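Local coordinates for protein amino Transferase (Eubacterium rectale, PDB 3ELE) that binds pyridoxal-5'-phosphate and, as a class I and II aminotransferase, probably transfers amino groups between amino acids and keto acids, at residues Y64-V67 and A68-Y72; Q293-I296 and V297-G301. One frame throughout, in Å; residues are numbered along the deposited sequence. Where two conformers were deposited one is given.

Contact 1 of 2, residues Y64-V67 and A68-Y72. With PLP (pyridoxal-5'-phosphate), chain H.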
ATOM      1  N   TYR A  64       5.698 -23.072   8.903  1.00 43.35           N
ATOM      2  CA  TYR A  64       6.687 -21.980   8.918  1.00 43.14           C
ATOM      3  C   TYR A  64       6.597 -21.311  10.299  1.00 42.48           C
ATOM      4  O   TYR A  64       5.485 -21.103  10.794  1.00 43.37           O
ATOM      5  CB  TYR A  64       6.381 -20.977   7.793  1.00 43.32           C
ATOM      6  CG  TYR A  64       7.553 -20.146   7.308  1.00 43.11           C
ATOM      7  CD1 TYR A  64       7.990 -19.029   8.020  1.00 45.34           C
ATOM      8  CD2 TYR A  64       8.206 -20.457   6.109  1.00 44.02           C
ATOM      9  CE1 TYR A  64       9.067 -18.243   7.563  1.00 45.43           C
ATOM     10  CE2 TYR A  64       9.277 -19.683   5.632  1.00 45.08           C
ATOM     11  CZ  TYR A  64       9.706 -18.579   6.365  1.00 46.20           C
ATOM     12  OH  TYR A  64      10.759 -17.819   5.890  1.00 45.10           O
ATOM     13  N   ASP A  65       7.742 -21.039  10.936  1.00 41.48           N
ATOM     14  CA  ASP A  65       7.809 -20.305  12.228  1.00 41.17           C
ATOM     15  C   ASP A  65       6.887 -19.060  12.149  1.00 41.01           C
ATOM     16  O   ASP A  65       7.090 -18.211  11.272  1.00 38.68           O
ATOM     17  CB  ASP A  65       9.256 -19.861  12.493  1.00 41.51           C
ATOM     18  CG  ASP A  65       9.405 -19.013  13.747  1.00 42.96           C
ATOM     19  OD1 ASP A  65       9.384 -19.582  14.847  1.00 43.32           O
ATOM     20  OD2 ASP A  65       9.590 -17.775  13.624  1.00 49.64           O
ATOM     21  N   SER A  66       5.881 -18.989  13.030  1.00 40.46           N
ATOM     22  CA  SER A  66       4.877 -17.902  13.021  1.00 40.40           C
ATOM     23  C   SER A  66       5.450 -16.484  13.100  1.00 40.02           C
ATOM     24  O   SER A  66       4.973 -15.605  12.384  1.00 39.56           O
ATOM     25  CB  SER A  66       3.841 -18.094  14.136  1.00 41.06           C
ATOM     26  OG  SER A  66       2.851 -17.079  14.097  1.00 37.12           O
ATOM     27  N   VAL A  67       6.448 -16.257  13.959  1.00 39.86           N
ATOM     28  CA  VAL A  67       7.082 -14.915  14.065  1.00 39.92           C
ATOM     29  C   VAL A  67       7.732 -14.508  12.721  1.00 40.05           C
ATOM     30  O   VAL A  67       7.541 -13.373  12.233  1.00 40.11           O
ATOM     31  CB  VAL A  67       8.149 -14.835  15.191  1.00 39.70           C
ATOM     32  CG1 VAL A  67       8.918 -13.507  15.118  1.00 38.19           C
ATOM     33  CG2 VAL A  67       7.512 -15.007  16.553  1.00 39.70           C
ATOM     34  N   ALA A  68       8.478 -15.456  12.148  1.00 39.40           N
ATOM     35  CA  ALA A  68       9.163 -15.289  10.867  1.00 39.07           C
ATOM     36  C   ALA A  68       8.173 -15.168   9.697  1.00 38.47           C
ATOM     37  O   ALA A  68       8.344 -14.300   8.845  1.00 39.06           O
ATOM     38  CB  ALA A  68      10.138 -16.452  10.643  1.00 39.01           C
ATOM     39  N   LEU A  69       7.151 -16.032   9.666  1.00 37.12           N
ATOM     40  CA  LEU A  69       6.086 -15.989   8.636  1.00 37.44           C
ATOM     41  C   LEU A  69       5.399 -14.618   8.568  1.00 37.23           C
ATOM     42  O   LEU A  69       5.332 -13.992   7.504  1.00 38.27           O
ATOM     43  CB  LEU A  69       5.015 -17.061   8.911  1.00 37.11           C
ATOM     44  CG  LEU A  69       3.826 -17.212   7.947  1.00 36.68           C
ATOM     45  CD1 LEU A  69       4.271 -17.393   6.497  1.00 34.05           C
ATOM     46  CD2 LEU A  69       2.935 -18.369   8.397  1.00 38.36           C
ATOM     47  N   HIS A  70       4.960 -14.127   9.727  1.00 35.73           N
ATOM     48  CA  HIS A  70       4.190 -12.869   9.799  1.00 35.27           C
ATOM     49  C   HIS A  70       4.980 -11.577   9.980  1.00 34.78           C
ATOM     50  O   HIS A  70       4.372 -10.513   9.999  1.00 35.87           O
ATOM     51  CB  HIS A  70       3.117 -12.993  10.888  1.00 34.81           C
ATOM     52  CG  HIS A  70       2.183 -14.139  10.664  1.00 34.63           C
ATOM     53  ND1 HIS A  70       1.365 -14.213   9.564  1.00 32.69           N
ATOM     54  CD2 HIS A  70       1.936 -15.250  11.394  1.00 32.94           C
ATOM     55  CE1 HIS A  70       0.652 -15.322   9.623  1.00 38.34           C
ATOM     56  NE2 HIS A  70       0.977 -15.967  10.727  1.00 33.92           N
ATOM     57  N   GLY A  71       6.308 -11.665  10.077  1.00 34.52           N
ATOM     58  CA  GLY A  71       7.155 -10.508  10.339  1.00 35.16           C
ATOM     59  C   GLY A  71       7.395  -9.628   9.140  1.00 34.50           C
ATOM     60  O   GLY A  71       7.108 -10.025   8.014  1.00 36.25           O
ATOM     61  N   TYR A  72       7.929  -8.435   9.378  1.00 34.32           N
ATOM     62  CA  TYR A  72       8.320  -7.543   8.281  1.00 34.31           C
ATOM     63  C   TYR A  72       9.411  -8.231   7.448  1.00 34.75           C
ATOM     64  O   TYR A  72      10.294  -8.892   8.004  1.00 35.13           O
ATOM     65  CB  TYR A  72       8.971  -6.229   8.764  1.00 33.45           C
ATOM     66  CG  TYR A  72       8.135  -5.296   9.597  1.00 28.26           C
ATOM     67  CD1 TYR A  72       7.045  -4.635   9.042  1.00 31.04           C
ATOM     68  CD2 TYR A  72       8.470  -5.017  10.932  1.00 29.30           C
ATOM     69  CE1 TYR A  72       6.263  -3.741   9.798  1.00 32.04           C
ATOM     70  CE2 TYR A  72       7.691  -4.113  11.708  1.00 31.15           C
ATOM     71  CZ  TYR A  72       6.586  -3.477  11.113  1.00 32.94           C
ATOM     72  OH  TYR A  72       5.807  -2.588  11.818  1.00 35.45           O
TER
HETATM   73  N1  PLP H 500       3.677   4.099  14.617  1.00 40.78           N
HETATM   74  C2  PLP H 500       4.699   3.794  15.521  1.00 35.51           C
HETATM   75  C2A PLP H 500       4.891   4.673  16.703  1.00 36.66           C
HETATM   76  C3  PLP H 500       5.503   2.661  15.314  1.00 39.43           C
HETATM   77  O3  PLP H 500       6.482   2.347  16.215  1.00 33.12           O
HETATM   78  C4  PLP H 500       5.283   1.847  14.177  1.00 44.01           C
HETATM   79  C4A PLP H 500       6.218   0.681  13.939  1.00 48.50           C
HETATM   80  O4A PLP H 500       7.083   0.756  13.059  1.00 55.83           O
HETATM   81  C5  PLP H 500       4.230   2.185  13.274  1.00 43.19           C
HETATM   82  C6  PLP H 500       3.434   3.328  13.497  1.00 36.92           C
HETATM   83  C5A PLP H 500       3.941   1.392  12.023  1.00 40.51           C
HETATM   84  O4P PLP H 500       3.152   0.243  12.212  1.00 41.77           O
HETATM   85  P   PLP H 500       2.695  -0.560  10.873  1.00 36.63           P
HETATM   86  O1P PLP H 500       1.365  -1.230  11.094  1.00 41.05           O
HETATM   87  O2P PLP H 500       3.744  -1.590  10.592  1.00 42.23           O
HETATM   88  O3P PLP H 500       2.619   0.375   9.702  1.00 36.45           O
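D65, the N-cap of the short helix 66-70, accepts two of its backbone N-H groups: that of A68 through the side chain and that of L69 through the carbonyl oxygen. D65 OD2 accepts from A68 N at 3.0 Å, and the N-H points at the oxygen at 155°. The donor comes to the anti side of the carboxylate, tilted out of its plane. CG stands anti to the backbone N (chi1 176°), which brings OD2 to the backbone N-H of A68. D65 O accepts from L69 N at 2.7 Å. One residue on, S66 O accepts from H70 N at 3.0 Å. S66 OG lies in the plane of the H70 ring, at its edge, 3.4 Å from CD2. L69 CG sits over the centre of one face of that imidazole, 4.0 Å above its plane. Both ring nitrogens bond to the second subunit, ND1 to E255 and NE2 to N54, which probably fixes the ring's rotation.

Y72 lies beyond the helix and extends away from residues 64-67. Its OH donates to O2P of a pyridoxal-5'-phosphate at 2.6 Å, with the oxygen in the ring plane. That cofactor is also bound by residues of the second subunit, among them S245, S247 and A109. Y72 thus adds a ligand to a phosphate site built mainly by the second subunit, as in other fold type I aminotransferases.

The packing is lighter. The Y64 ring presents its edge to A68, with CE1 3.7 Å from CB. Its CD1 lies 3.7 Å from L69 CB.

Y64 follows helix 51-63, so the segment leads from it into helix 66-70. Y64 and L69 both touch K294 on helix 290-296, while S66, V67, H70 and Y72 pack on the second subunit.

Contact 2 of 2, residues Q293-I296 and V297-G301. With EDO (1,2-ethanediol), chain F.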
ATOM      1  N   GLN A 293       4.382 -13.129  -0.143  1.00 33.12           N
ATOM      2  CA  GLN A 293       5.768 -13.197  -0.648  1.00 34.92           C
ATOM      3  C   GLN A 293       6.326 -14.611  -0.549  1.00 34.63           C
ATOM      4  O   GLN A 293       6.896 -15.114  -1.512  1.00 33.95           O
ATOM      5  CB  GLN A 293       6.721 -12.269   0.107  1.00 35.35           C
ATOM      6  CG  GLN A 293       6.478 -10.777  -0.093  1.00 36.30           C
ATOM      7  CD  GLN A 293       7.646  -9.941   0.407  1.00 37.53           C
ATOM      8  OE1 GLN A 293       8.791 -10.218   0.059  1.00 37.18           O
ATOM      9  NE2 GLN A 293       7.362  -8.899   1.201  1.00 37.03           N
ATOM     10  N   LYS A 294       6.138 -15.243   0.616  1.00 35.65           N
ATOM     11  CA  LYS A 294       6.626 -16.600   0.863  1.00 36.48           C
ATOM     12  C   LYS A 294       5.883 -17.628  -0.002  1.00 35.60           C
ATOM     13  O   LYS A 294       6.501 -18.562  -0.511  1.00 35.08           O
ATOM     14  CB  LYS A 294       6.624 -16.934   2.366  1.00 36.17           C
ATOM     15  CG  LYS A 294       7.524 -15.945   3.166  1.00 40.92           C
ATOM     16  CD  LYS A 294       7.667 -16.302   4.621  1.00 39.30           C
ATOM     17  CE  LYS A 294       7.983 -15.096   5.504  1.00 39.64           C
ATOM     18  NZ  LYS A 294       9.049 -14.174   5.010  1.00 43.28           N
HETATM   19  N   MSE A 295       4.580 -17.412  -0.199  1.00 35.90           N
HETATM   20  CA  MSE A 295       3.745 -18.288  -1.043  0.50 36.08           C
HETATM   21  C   MSE A 295       4.168 -18.244  -2.525  1.00 35.85           C
HETATM   22  O   MSE A 295       4.188 -19.285  -3.196  1.00 34.78           O
HETATM   23  CB  MSE A 295       2.250 -17.931  -0.868  0.50 36.42           C
HETATM   24  CG  MSE A 295       1.245 -18.639  -1.792  0.50 35.95           C
HETATM   25 SE   MSE A 295       1.030 -17.861  -3.572  0.38 39.28          SE
HETATM   26  CE  MSE A 295       0.383 -16.124  -3.106  0.50 35.13           C
ATOM     27  N   ILE A 296       4.472 -17.044  -3.033  1.00 37.02           N
ATOM     28  CA  ILE A 296       4.882 -16.830  -4.446  1.00 38.11           C
ATOM     29  C   ILE A 296       6.137 -17.640  -4.857  1.00 37.88           C
ATOM     30  O   ILE A 296       6.262 -18.024  -6.030  1.00 37.84           O
ATOM     31  CB  ILE A 296       4.997 -15.274  -4.809  1.00 39.35           C
ATOM     32  CG1 ILE A 296       3.682 -14.734  -5.400  1.00 40.82           C
ATOM     33  CG2 ILE A 296       6.067 -14.963  -5.833  1.00 40.70           C
ATOM     34  CD1 ILE A 296       2.730 -14.274  -4.410  1.00 43.45           C
ATOM     35  N   VAL A 297       7.021 -17.920  -3.891  1.00 36.64           N
ATOM     36  CA  VAL A 297       8.229 -18.726  -4.104  1.00 36.64           C
ATOM     37  C   VAL A 297       7.901 -20.083  -4.751  1.00 38.22           C
ATOM     38  O   VAL A 297       8.640 -20.536  -5.631  1.00 38.42           O
ATOM     39  CB  VAL A 297       9.015 -18.945  -2.767  1.00 36.63           C
ATOM     40  CG1 VAL A 297      10.222 -19.907  -2.942  1.00 35.05           C
ATOM     41  CG2 VAL A 297       9.475 -17.620  -2.207  1.00 33.78           C
ATOM     42  N   LYS A 298       6.775 -20.683  -4.337  1.00 38.05           N
ATOM     43  CA  LYS A 298       6.304 -21.978  -4.824  1.00 39.62           C
ATOM     44  C   LYS A 298       5.251 -21.964  -5.959  1.00 39.60           C
ATOM     45  O   LYS A 298       4.804 -23.044  -6.382  1.00 38.03           O
ATOM     46  CB  LYS A 298       5.779 -22.795  -3.626  1.00 40.92           C
ATOM     47  CG  LYS A 298       6.811 -22.867  -2.488  1.00 44.82           C
ATOM     48  CD  LYS A 298       6.687 -24.101  -1.620  1.00 51.37           C
ATOM     49  CE  LYS A 298       7.845 -24.188  -0.603  1.00 51.99           C
ATOM     50  NZ  LYS A 298       9.210 -24.269  -1.244  1.00 55.73           N
ATOM     51  N   CYS A 299       4.911 -20.772  -6.472  1.00 38.85           N
ATOM     52  CA  CYS A 299       3.875 -20.570  -7.502  1.00 39.63           C
ATOM     53  C   CYS A 299       4.359 -19.931  -8.803  1.00 39.09           C
ATOM     54  O   CYS A 299       3.553 -19.403  -9.580  1.00 40.24           O
ATOM     55  CB  CYS A 299       2.760 -19.711  -6.902  1.00 40.68           C
ATOM     56  SG  CYS A 299       1.982 -20.514  -5.533  1.00 44.80           S
ATOM     57  N   GLN A 300       5.660 -20.013  -9.068  1.00 38.00           N
ATOM     58  CA  GLN A 300       6.245 -19.430 -10.279  1.00 37.14           C
ATOM     59  C   GLN A 300       5.826 -20.299 -11.451  1.00 37.15           C
ATOM     60  O   GLN A 300       6.028 -21.495 -11.407  1.00 37.41           O
ATOM     61  CB  GLN A 300       7.772 -19.371 -10.167  1.00 35.71           C
ATOM     62  CG  GLN A 300       8.261 -18.473  -9.048  1.00 33.81           C
ATOM     63  CD  GLN A 300       7.811 -17.058  -9.249  1.00 33.62           C
ATOM     64  OE1 GLN A 300       8.009 -16.486 -10.324  1.00 30.02           O
ATOM     65  NE2 GLN A 300       7.126 -16.505  -8.254  1.00 34.95           N
ATOM     66  N   GLY A 301       5.195 -19.697 -12.459  1.00 37.71           N
ATOM     67  CA  GLY A 301       4.685 -20.414 -13.630  1.00 38.11           C
ATOM     68  C   GLY A 301       3.226 -20.824 -13.488  1.00 38.73           C
ATOM     69  O   GLY A 301       2.552 -21.000 -14.499  1.00 39.67           O
TER
HETATM   70  C1  EDO F 501       3.874 -16.021 -13.136  1.00 38.14           C
HETATM   71  O1  EDO F 501       4.505 -16.864 -12.170  1.00 28.77           O
HETATM   72  C2  EDO F 501       3.387 -16.917 -14.258  1.00 41.65           C
HETATM   73  O2  EDO F 501       2.190 -17.582 -13.856  1.00 40.89           O
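I296 O, near the end of helix 290-296, takes two donors from the loop that follows, C299 N and Q300 NE2. C299 N donates to it at 3.1 Å, and Q300 NE2 at 2.8 Å with an N-H angle of 163°. The two donors come from opposite faces of the carbonyl plane. The oxygen lies close to the amide plane of Q300. A bend at chi2 (-61°) folds the Q300 side chain back to reach it. NE2 is also only 3.1 Å from I296 CG2, a close approach, and the I296 chi1 of -93° is away from a staggered value. Residues I296 to C299 form a type I beta turn, which carries the chain out of the helix. K298 N adds a bond to M295 O at 3.2 Å. V297 N makes a weak one to K294 O. V297 also sets its CB 3.4 Å from K294 O, and CG2 reaches back to Q293 O.

M295 is a selenomethionine modelled in two conformers. In one of them SE comes 3.4 Å from C299 SG, so this contact is doubtful.

I296 and V297 both rest on T81 of helix 79-93, and Q300 packs on I85 and F88 of the same helix. C299 touches I52 of helix 51-63. At the loop end, G301 N donates to O1 of a 1,2-ethanediol molecule at 2.9 Å, probably picked up from the crystallisation liquor.

In the fold
Contact 1 lies farther out, its centre about 31 Å from the chain centre and at the dimer interface. Contact 2 lies about 21 Å from it, touches no other protein chain, and has more buried residues. Their centres are 16 Å apart. K294 of contact 2 packs on contact 1, its CD 3.5 Å from Y64 CZ; its charge is paired with D78. Helix 51-63 is common to both, leading into contact 1 and packing against contact 2. Contact 1 starts a helix with a carboxylate cap; contact 2 leaves one through a type I turn whose first carbonyl oxygen accepts two N-H groups. Contact 1 sends a hydroxyl to a cofactor phosphate, whereas contact 2 is mostly backbone bonding and apolar packing.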